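Local coordinates for protein alpha-1,2-mannosidase (Bacteroides thetaiotaomicron, PDB 2WW2) that acts as a calcium-dependent, inverting alpha-mannosidase of glycoside hydrolase family 92 in a human gut symbiont, at residues Asn27-Ala31 and Trp52-Tyr56; Ile74-Phe80 and Thr169-Asn173; Tyr313-Asp317 and Ala371-His375. All blocks are in the same frame, centred on the assembly; numbering follows the deposited sequence.

Interaction 1: Asn27-Ala31 and Trp52-Tyr56; sequences NTYPA and WMYTY
Tyr-29 sets its CG between its own backbone N and carbonyl carbon (chi1 66°), which places the ring where the Met-53 side chain can cover its face. Met-53 swings CG anti to N and then bends at its last torsion (chi3 57°). The bend lays the Met-53 methyl on the tyrosine ring. Met-53 CE sits 3.4 Å from the centroid of the Tyr-29 ring, over the face and shifted toward the rim on the CG and CD2 side. Met-53 SD stands farther above the same ring, at 5.2 Å from its centroid, which makes this a Met-aromatic contact led by the methyl.

A second CH-pi contact runs the other way. Pro-30, the centre of an inverse gamma turn, lays CD over one face of the Tyr-54 ring, 3.9 Å from its centroid. Tyr-29 CB and Tyr-54 CB meet at 4.0 Å.

One hydrogen bond joins the segments. Thr-28 OG1 donates to Tyr-54 O at 2.9 Å, approaching nearly in line with the carbonyl (174°). Both tyrosine hydroxyls are bound elsewhere, Tyr-29 OH to Gln-69 O and Tyr-54 OH to Glu-105 OE2. Glu-105 belongs with His-102 to a sodium site seen in this crystal. The contact is aromatic and aliphatic packing between the loops that precede and follow strand 40-44 in the chain, in the beta-rich N-terminal domain of family 92.

Interaction 2: Ile74-Phe80 and Thr169-Asn173; sequences INDYGTF and TRYNN
Asn-173 ND2 donates to Asp-76 O at 2.9 Å, lying in the carbonyl plane on a lone pair. The same ND2 also donates to Tyr-171 OH at 3.0 Å, so this amide nitrogen links the facing segment to its own tyrosine. Gly-78 N gives the one backbone-to-backbone bond, to Tyr-171 O at 3.2 Å. Thr-169 OG1 donates to Thr-79 O over 2.7 Å, from above the carbonyl plane. The threonine turns OG1 anti to its backbone N (chi1 170°), which aims the hydroxyl across the gap.

One water bridges the polar edge. It donates to Asn-75 OD1 and lies 3.3 Å from Tyr-171 OH. Asn-75 OD1 also accepts from Asp-76 N.

Apolar and flat-group contacts fill the rest. The Asn-75 and Asn-173 amides are turned only 19° apart, with Asn-173 ND2 against Asn-75 CB. Tyr-171 runs beside Thr-79, with CD2 3.8 Å from Thr-79 CG2. Tyr-77 CB packs on Asn-172 CB at 3.8 Å.

The loops after strands 60-67 and 164-169 run nearly antiparallel here (169°), in the N-terminal domain. From there Tyr-77 OH is hydrogen-bonded to Asp-328 of the catalytic domain. The Asp-76 carboxylate is engaged outside the contact, by Arg-65 in a salt bridge and by Thr-67 in a hydrogen bond. Across the contact itself, neutral amides, hydroxyls and main-chain groups do the joining. They satisfy the carbonyls of Asp-76, Thr-79 and Tyr-171 in a largely buried place without using charge.

Interaction 3: Tyr313-Asp317 and Ala371-His375; sequences YSPYD and ASPGH
The two loops come closest at Pro-315 and Gly-374, whose CA atoms are 4.9 Å apart, and a cis peptide bond precedes Pro-373. Prolines meet first. Pro-315 CB lies 3.6 Å from Pro-373 CB, and Pro-315 CG touches Pro-373 O at 3.4 Å. Phe-301 of strand 299-304 packs against both prolines.

Tyr-316 carries the larger part of the contact. Its CG stands anti to the carbonyl carbon (chi1 -61°), and the ring extends across the second loop. Gly-374 CA lies over one face of that ring, 4.2 Å from its centroid, in a CH-pi contact. The ring edge then meets His-375 in a T-shaped stack. Tyr-316 CE1 sits over the centre of the imidazole, while the ring centroids are 4.8 Å apart and the planes meet at 66°. At the far end Tyr-316 OH rests 3.3 Å from Ala-371 CB.

Both loops follow strands of one antiparallel sheet in the catalytic domain. Segment 313-317 leaves strand 310-313, and segment 371-375 leaves the short edge strand 370-371. The first loop is shaped by an ST turn and ST motif: Ser-314 OG accepts from both Tyr-316 N and Asp-317 N. The same hydroxyl is hydrogen-bonded to Glu-363. These bonds fix the backbone from which Tyr-316 projects.

In the second loop Ser-372 N donates to Gly-374 O at 2.8 Å and closes a tight bend. No hydrogen bond passes between the segments. His-375 NE2 instead bonds to Ser-364 OG, at the end of helix 347-364, whose residues Ala-360 and Glu-363 also pack on Tyr-316.

Overall arrangement
All three are mainly buried loop pairings, and each includes partly exposed residues, among them Thr-28, Tyr-171 and Tyr-316. Interactions 1 and 2 lie within the N-terminal domain, and interaction 3 in the catalytic one. Strand 60-67 links the first two: its neighbouring loops supply 52-56 and 74-80. Their centres are about 16 Å apart and they do not touch. Interactions 2 and 3 do touch, with Ile-74 and Tyr-77 packed on Ser-372 and Pro-373, so they meet where the two domains join. Chemistry differs too. Interaction 2 is held by several hydrogen bonds and a water, interaction 1 by packing plus one bond, and interaction 3 by packing alone.

Interaction 1: Asn27-Ala31 and Trp52-Tyr56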
loop_
_atom_site.group_PDB
_atom_site.type_symbol
_atom_site.label_atom_id
_atom_site.label_comp_id
_atom_site.label_asym_id
_atom_site.label_seq_id
_atom_site.Cartn_x
_atom_site.Cartn_y
_atom_site.Cartn_z
ATOM N N ASN A 27 16.746 -13.523 17.031
ATOM C CA ASN A 27 18.103 -14.034 16.839
ATOM C C ASN A 27 18.271 -14.736 15.496
ATOM O O ASN A 27 17.329 -15.264 14.940
ATOM C CB ASN A 27 18.456 -15.048 17.938
ATOM C CG ASN A 27 19.200 -14.422 19.115
ATOM O OD1 ASN A 27 19.861 -13.367 18.996
ATOM N ND2 ASN A 27 19.108 -15.087 20.260
ATOM N N THR A 28 19.492 -14.790 14.994
ATOM C CA THR A 28 19.718 -15.470 13.726
ATOM C C THR A 28 20.869 -16.453 13.797
ATOM O O THR A 28 21.355 -16.884 12.748
ATOM C CB THR A 28 20.002 -14.472 12.566
ATOM O OG1 THR A 28 21.219 -13.764 12.830
ATOM C CG2 THR A 28 18.841 -13.452 12.384
ATOM N N TYR A 29 21.301 -16.844 14.997
ATOM C CA TYR A 29 22.510 -17.685 15.062
ATOM C C TYR A 29 22.240 -19.180 15.241
ATOM O O TYR A 29 21.316 -19.574 15.939
ATOM C CB TYR A 29 23.532 -17.174 16.098
ATOM C CG TYR A 29 23.130 -17.234 17.570
ATOM C CD1 TYR A 29 23.368 -18.374 18.340
ATOM C CD2 TYR A 29 22.541 -16.135 18.189
ATOM C CE1 TYR A 29 23.045 -18.412 19.713
ATOM C CE2 TYR A 29 22.207 -16.154 19.553
ATOM C CZ TYR A 29 22.464 -17.294 20.302
ATOM O OH TYR A 29 22.141 -17.330 21.647
ATOM N N PRO A 30 23.079 -20.017 14.612
ATOM C CA PRO A 30 22.847 -21.470 14.652
ATOM C C PRO A 30 23.359 -22.088 15.963
ATOM O O PRO A 30 24.438 -22.662 16.005
ATOM C CB PRO A 30 23.641 -21.988 13.450
ATOM C CG PRO A 30 24.797 -20.970 13.316
ATOM C CD PRO A 30 24.210 -19.632 13.749
ATOM N N ALA A 31 22.590 -21.947 17.034
ATOM C CA ALA A 31 23.039 -22.327 18.372
ATOM C C ALA A 31 23.388 -23.818 18.497
ATOM O O ALA A 31 22.572 -24.710 18.198
ATOM C CB ALA A 31 21.979 -21.956 19.388
ATOM N N TRP A 52 24.427 -8.646 16.080
ATOM C CA TRP A 52 24.310 -9.430 14.853
ATOM C C TRP A 52 25.542 -10.339 14.726
ATOM O O TRP A 52 26.439 -10.151 13.888
ATOM C CB TRP A 52 24.110 -8.497 13.646
ATOM C CG TRP A 52 22.798 -7.710 13.745
ATOM C CD1 TRP A 52 21.563 -8.222 14.040
ATOM C CD2 TRP A 52 22.606 -6.304 13.524
ATOM N NE1 TRP A 52 20.612 -7.220 14.022
ATOM C CE2 TRP A 52 21.230 -6.034 13.704
ATOM C CE3 TRP A 52 23.464 -5.245 13.180
ATOM C CZ2 TRP A 52 20.687 -4.749 13.551
ATOM C CZ3 TRP A 52 22.920 -3.952 13.033
ATOM C CH2 TRP A 52 21.539 -3.721 13.230
ATOM N N MET A 53 25.572 -11.324 15.608
ATOM C CA MET A 53 26.746 -12.150 15.816
ATOM C C MET A 53 27.056 -13.002 14.602
ATOM O O MET A 53 28.217 -13.193 14.248
ATOM C CB MET A 53 26.505 -13.057 17.032
ATOM C CG MET A 53 27.608 -14.066 17.284
ATOM S SD MET A 53 27.372 -14.922 18.878
ATOM C CE MET A 53 25.781 -15.611 18.682
ATOM N N TYR A 54 26.017 -13.570 14.007
ATOM C CA TYR A 54 26.181 -14.421 12.837
ATOM C C TYR A 54 25.220 -13.887 11.788
ATOM O O TYR A 54 24.011 -13.862 12.011
ATOM C CB TYR A 54 25.867 -15.897 13.171
ATOM C CG TYR A 54 25.905 -16.851 11.974
ATOM C CD1 TYR A 54 27.055 -17.579 11.670
ATOM C CD2 TYR A 54 24.779 -17.030 11.161
ATOM C CE1 TYR A 54 27.093 -18.462 10.573
ATOM C CE2 TYR A 54 24.805 -17.910 10.061
ATOM C CZ TYR A 54 25.954 -18.615 9.778
ATOM O OH TYR A 54 25.971 -19.478 8.704
ATOM N N THR A 55 25.773 -13.467 10.649
ATOM C CA THR A 55 24.993 -12.960 9.533
ATOM C C THR A 55 25.219 -13.902 8.354
ATOM O O THR A 55 26.347 -14.065 7.880
ATOM C CB THR A 55 25.429 -11.505 9.225
ATOM O OG1 THR A 55 25.025 -10.673 10.320
ATOM C CG2 THR A 55 24.824 -10.980 7.922
ATOM N N TYR A 56 24.146 -14.555 7.915
ATOM C CA TYR A 56 24.244 -15.591 6.905
ATOM C C TYR A 56 24.916 -15.093 5.621
ATOM O O TYR A 56 25.649 -15.842 4.979
ATOM C CB TYR A 56 22.863 -16.162 6.594
ATOM C CG TYR A 56 22.915 -17.356 5.683
ATOM C CD1 TYR A 56 23.229 -18.623 6.177
ATOM C CD2 TYR A 56 22.679 -17.218 4.318
ATOM C CE1 TYR A 56 23.281 -19.709 5.343
ATOM C CE2 TYR A 56 22.731 -18.306 3.474
ATOM C CZ TYR A 56 23.037 -19.550 3.984
ATOM O OH TYR A 56 23.089 -20.637 3.125
#

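Interaction 2: Ile74-Phe80 and Thr169-Asn173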
loop_
_atom_site.group_PDB
_atom_site.type_symbol
_atom_site.label_atom_id
_atom_site.label_comp_id
_atom_site.label_asym_id
_atom_site.label_seq_id
_atom_site.Cartn_x
_atom_site.Cartn_y
_atom_site.Cartn_z
ATOM N N ILE A 74 18.965 -7.020 22.931
ATOM C CA ILE A 74 19.330 -7.282 24.326
ATOM C C ILE A 74 20.848 -7.553 24.396
ATOM O O ILE A 74 21.522 -7.151 25.344
ATOM C CB ILE A 74 18.534 -8.509 24.833
ATOM C CG1 ILE A 74 17.033 -8.156 24.864
ATOM C CG2 ILE A 74 19.027 -8.963 26.206
ATOM C CD1 ILE A 74 16.687 -7.112 25.903
ATOM N N ASN A 75 21.361 -8.227 23.370
ATOM C CA ASN A 75 22.794 -8.454 23.192
ATOM C C ASN A 75 23.299 -9.471 24.237
ATOM O O ASN A 75 22.487 -10.181 24.859
ATOM C CB ASN A 75 23.562 -7.095 23.167
ATOM C CG ASN A 75 24.879 -7.150 22.348
ATOM O OD1 ASN A 75 25.698 -8.054 22.522
ATOM N ND2 ASN A 75 25.100 -6.142 21.508
ATOM N N ASP A 76 24.615 -9.573 24.407
ATOM C CA ASP A 76 25.246 -10.737 25.069
ATOM C C ASP A 76 25.834 -10.398 26.446
ATOM O O ASP A 76 25.907 -9.219 26.831
ATOM C CB ASP A 76 26.356 -11.320 24.169
ATOM C CG ASP A 76 26.517 -12.847 24.331
ATOM O OD1 ASP A 76 25.893 -13.430 25.253
ATOM O OD2 ASP A 76 27.238 -13.468 23.507
ATOM N N TYR A 77 26.220 -11.433 27.195
ATOM C CA TYR A 77 26.979 -11.262 28.440
ATOM C C TYR A 77 27.735 -12.581 28.686
ATOM O O TYR A 77 27.364 -13.628 28.116
ATOM C CB TYR A 77 26.046 -10.932 29.621
ATOM C CG TYR A 77 25.113 -12.077 29.949
ATOM C CD1 TYR A 77 25.480 -13.059 30.872
ATOM C CD2 TYR A 77 23.890 -12.206 29.292
ATOM C CE1 TYR A 77 24.647 -14.155 31.138
ATOM C CE2 TYR A 77 23.039 -13.290 29.557
ATOM C CZ TYR A 77 23.434 -14.258 30.474
ATOM O OH TYR A 77 22.616 -15.323 30.731
ATOM N N GLY A 78 28.784 -12.524 29.502
ATOM C CA GLY A 78 29.562 -13.702 29.909
ATOM C C GLY A 78 30.060 -14.448 28.693
ATOM O O GLY A 78 29.949 -15.662 28.642
ATOM N N THR A 79 30.602 -13.722 27.719
ATOM C CA THR A 79 30.957 -14.314 26.416
ATOM C C THR A 79 32.461 -14.235 26.144
ATOM O O THR A 79 33.118 -13.244 26.493
ATOM C CB THR A 79 30.122 -13.662 25.245
ATOM O OG1 THR A 79 30.403 -14.314 24.004
ATOM C CG2 THR A 79 30.397 -12.160 25.096
ATOM N N PHE A 80 33.005 -15.302 25.547
ATOM C CA PHE A 80 34.382 -15.314 25.072
ATOM C C PHE A 80 34.394 -16.127 23.785
ATOM O O PHE A 80 33.366 -16.732 23.431
ATOM C CB PHE A 80 35.350 -15.870 26.141
ATOM C CG PHE A 80 35.241 -17.348 26.384
ATOM C CD1 PHE A 80 36.068 -18.237 25.707
ATOM C CD2 PHE A 80 34.357 -17.858 27.332
ATOM C CE1 PHE A 80 35.987 -19.612 25.934
ATOM C CE2 PHE A 80 34.282 -19.247 27.558
ATOM C CZ PHE A 80 35.089 -20.115 26.852
ATOM N N THR A 169 35.653 -13.347 31.758
ATOM C CA THR A 169 35.069 -12.364 30.865
ATOM C C THR A 169 33.975 -11.641 31.627
ATOM O O THR A 169 33.189 -12.269 32.335
ATOM C CB THR A 169 34.518 -13.020 29.579
ATOM O OG1 THR A 169 33.750 -12.052 28.859
ATOM C CG2 THR A 169 33.637 -14.252 29.903
ATOM N N ARG A 170 33.924 -10.321 31.496
ATOM C CA ARG A 170 32.945 -9.534 32.242
ATOM C C ARG A 170 32.030 -8.694 31.342
ATOM O O ARG A 170 31.150 -7.975 31.833
ATOM C CB ARG A 170 33.673 -8.644 33.258
ATOM C CG ARG A 170 34.408 -9.453 34.308
ATOM C CD ARG A 170 35.093 -8.551 35.363
ATOM N NE ARG A 170 35.862 -9.362 36.301
ATOM C CZ ARG A 170 37.082 -9.834 36.049
ATOM N NH1 ARG A 170 37.682 -9.570 34.892
ATOM N NH2 ARG A 170 37.710 -10.571 36.957
ATOM N N TYR A 171 32.239 -8.781 30.030
ATOM C CA TYR A 171 31.406 -8.052 29.090
ATOM C C TYR A 171 29.931 -8.311 29.375
ATOM O O TYR A 171 29.528 -9.447 29.665
ATOM C CB TYR A 171 31.720 -8.464 27.651
ATOM C CG TYR A 171 30.776 -7.858 26.624
ATOM C CD1 TYR A 171 30.995 -6.583 26.111
ATOM C CD2 TYR A 171 29.666 -8.570 26.163
ATOM C CE1 TYR A 171 30.127 -6.034 25.163
ATOM C CE2 TYR A 171 28.788 -8.031 25.222
ATOM C CZ TYR A 171 29.041 -6.764 24.721
ATOM O OH TYR A 171 28.192 -6.239 23.801
ATOM N N ASN A 172 29.128 -7.254 29.303
ATOM C CA ASN A 172 27.685 -7.404 29.501
ATOM C C ASN A 172 26.971 -6.166 28.967
ATOM O O ASN A 172 27.612 -5.156 28.634
ATOM C CB ASN A 172 27.337 -7.601 30.990
ATOM C CG ASN A 172 27.653 -6.389 31.825
ATOM O OD1 ASN A 172 26.815 -5.498 31.989
ATOM N ND2 ASN A 172 28.858 -6.352 32.391
ATOM N N ASN A 173 25.649 -6.244 28.901
ATOM C CA ASN A 173 24.842 -5.130 28.406
ATOM C C ASN A 173 23.858 -4.651 29.472
ATOM O O ASN A 173 22.747 -4.196 29.170
ATOM C CB ASN A 173 24.135 -5.549 27.124
ATOM C CG ASN A 173 25.058 -5.490 25.918
ATOM O OD1 ASN A 173 25.088 -4.481 25.239
ATOM N ND2 ASN A 173 25.836 -6.561 25.660
HETATM O O HOH W 1 28.251 -8.720 21.676
#

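Interaction 3: Tyr313-Asp317 and Ala371-His375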
loop_
_atom_site.group_PDB
_atom_site.type_symbol
_atom_site.label_atom_id
_atom_site.label_comp_id
_atom_site.label_asym_id
_atom_site.label_seq_id
_atom_site.Cartn_x
_atom_site.Cartn_y
_atom_site.Cartn_z
ATOM N N TYR A 313 24.811 -18.685 40.843
ATOM C CA TYR A 313 25.129 -17.280 41.007
ATOM C C TYR A 313 23.856 -16.503 40.700
ATOM O O TYR A 313 23.285 -16.651 39.620
ATOM C CB TYR A 313 26.209 -16.870 39.998
ATOM C CG TYR A 313 26.445 -15.361 39.925
ATOM C CD1 TYR A 313 27.186 -14.709 40.904
ATOM C CD2 TYR A 313 25.953 -14.603 38.859
ATOM C CE1 TYR A 313 27.433 -13.334 40.835
ATOM C CE2 TYR A 313 26.185 -13.222 38.785
ATOM C CZ TYR A 313 26.919 -12.595 39.775
ATOM O OH TYR A 313 27.165 -11.236 39.700
ATOM N N SER A 314 23.401 -15.672 41.631
ATOM C CA SER A 314 22.210 -14.886 41.356
ATOM C C SER A 314 22.533 -13.646 40.536
ATOM O O SER A 314 23.327 -12.803 40.980
ATOM C CB SER A 314 21.553 -14.436 42.665
ATOM O OG SER A 314 20.496 -13.541 42.365
ATOM N N PRO A 315 21.900 -13.502 39.350
ATOM C CA PRO A 315 22.158 -12.270 38.623
ATOM C C PRO A 315 21.301 -11.142 39.174
ATOM O O PRO A 315 21.316 -10.052 38.605
ATOM C CB PRO A 315 21.746 -12.606 37.178
ATOM C CG PRO A 315 20.639 -13.620 37.341
ATOM C CD PRO A 315 20.977 -14.400 38.625
ATOM N N TYR A 316 20.565 -11.404 40.263
ATOM C CA TYR A 316 19.771 -10.371 40.930
ATOM C C TYR A 316 20.449 -9.777 42.163
ATOM O O TYR A 316 20.338 -8.570 42.399
ATOM C CB TYR A 316 18.351 -10.867 41.271
ATOM C CG TYR A 316 17.591 -11.258 40.012
ATOM C CD1 TYR A 316 16.958 -10.292 39.236
ATOM C CD2 TYR A 316 17.569 -12.580 39.570
ATOM C CE1 TYR A 316 16.309 -10.632 38.068
ATOM C CE2 TYR A 316 16.909 -12.927 38.412
ATOM C CZ TYR A 316 16.281 -11.946 37.669
ATOM O OH TYR A 316 15.632 -12.264 36.510
ATOM N N ASP A 317 21.155 -10.596 42.940
ATOM C CA ASP A 317 21.826 -10.073 44.137
ATOM C C ASP A 317 23.323 -10.400 44.187
ATOM O O ASP A 317 24.020 -9.984 45.108
ATOM C CB ASP A 317 21.097 -10.468 45.438
ATOM C CG ASP A 317 21.231 -11.946 45.795
ATOM O OD1 ASP A 317 22.005 -12.705 45.163
ATOM O OD2 ASP A 317 20.548 -12.359 46.747
ATOM N N ALA A 371 14.544 -10.627 31.407
ATOM C CA ALA A 371 15.751 -10.896 32.188
ATOM C C ALA A 371 16.873 -11.318 31.260
ATOM O O ALA A 371 16.676 -12.188 30.397
ATOM C CB ALA A 371 15.488 -12.035 33.200
ATOM N N SER A 372 18.050 -10.726 31.454
ATOM C CA SER A 372 19.239 -11.123 30.694
ATOM C C SER A 372 20.521 -10.462 31.239
ATOM O O SER A 372 20.945 -9.415 30.748
ATOM C CB SER A 372 19.068 -10.756 29.209
ATOM O OG SER A 372 20.147 -11.271 28.429
ATOM N N PRO A 373 21.138 -11.056 32.266
ATOM C CA PRO A 373 20.642 -12.209 33.014
ATOM C C PRO A 373 19.757 -11.762 34.174
ATOM O O PRO A 373 18.939 -12.535 34.659
ATOM C CB PRO A 373 21.926 -12.848 33.549
ATOM C CG PRO A 373 22.894 -11.703 33.711
ATOM C CD PRO A 373 22.512 -10.673 32.668
ATOM N N GLY A 374 19.934 -10.523 34.604
ATOM C CA GLY A 374 19.074 -9.925 35.605
ATOM C C GLY A 374 18.071 -9.010 34.932
ATOM O O GLY A 374 17.887 -9.072 33.714
ATOM N N HIS A 375 17.439 -8.137 35.714
ATOM C CA HIS A 375 16.396 -7.269 35.190
ATOM C C HIS A 375 16.914 -6.361 34.076
ATOM O O HIS A 375 17.927 -5.665 34.246
ATOM C CB HIS A 375 15.840 -6.380 36.306
ATOM C CG HIS A 375 15.037 -7.103 37.346
ATOM N ND1 HIS A 375 13.924 -7.862 37.041
ATOM C CD2 HIS A 375 15.142 -7.111 38.697
ATOM C CE1 HIS A 375 13.397 -8.331 38.162
ATOM N NE2 HIS A 375 14.117 -7.890 39.181
#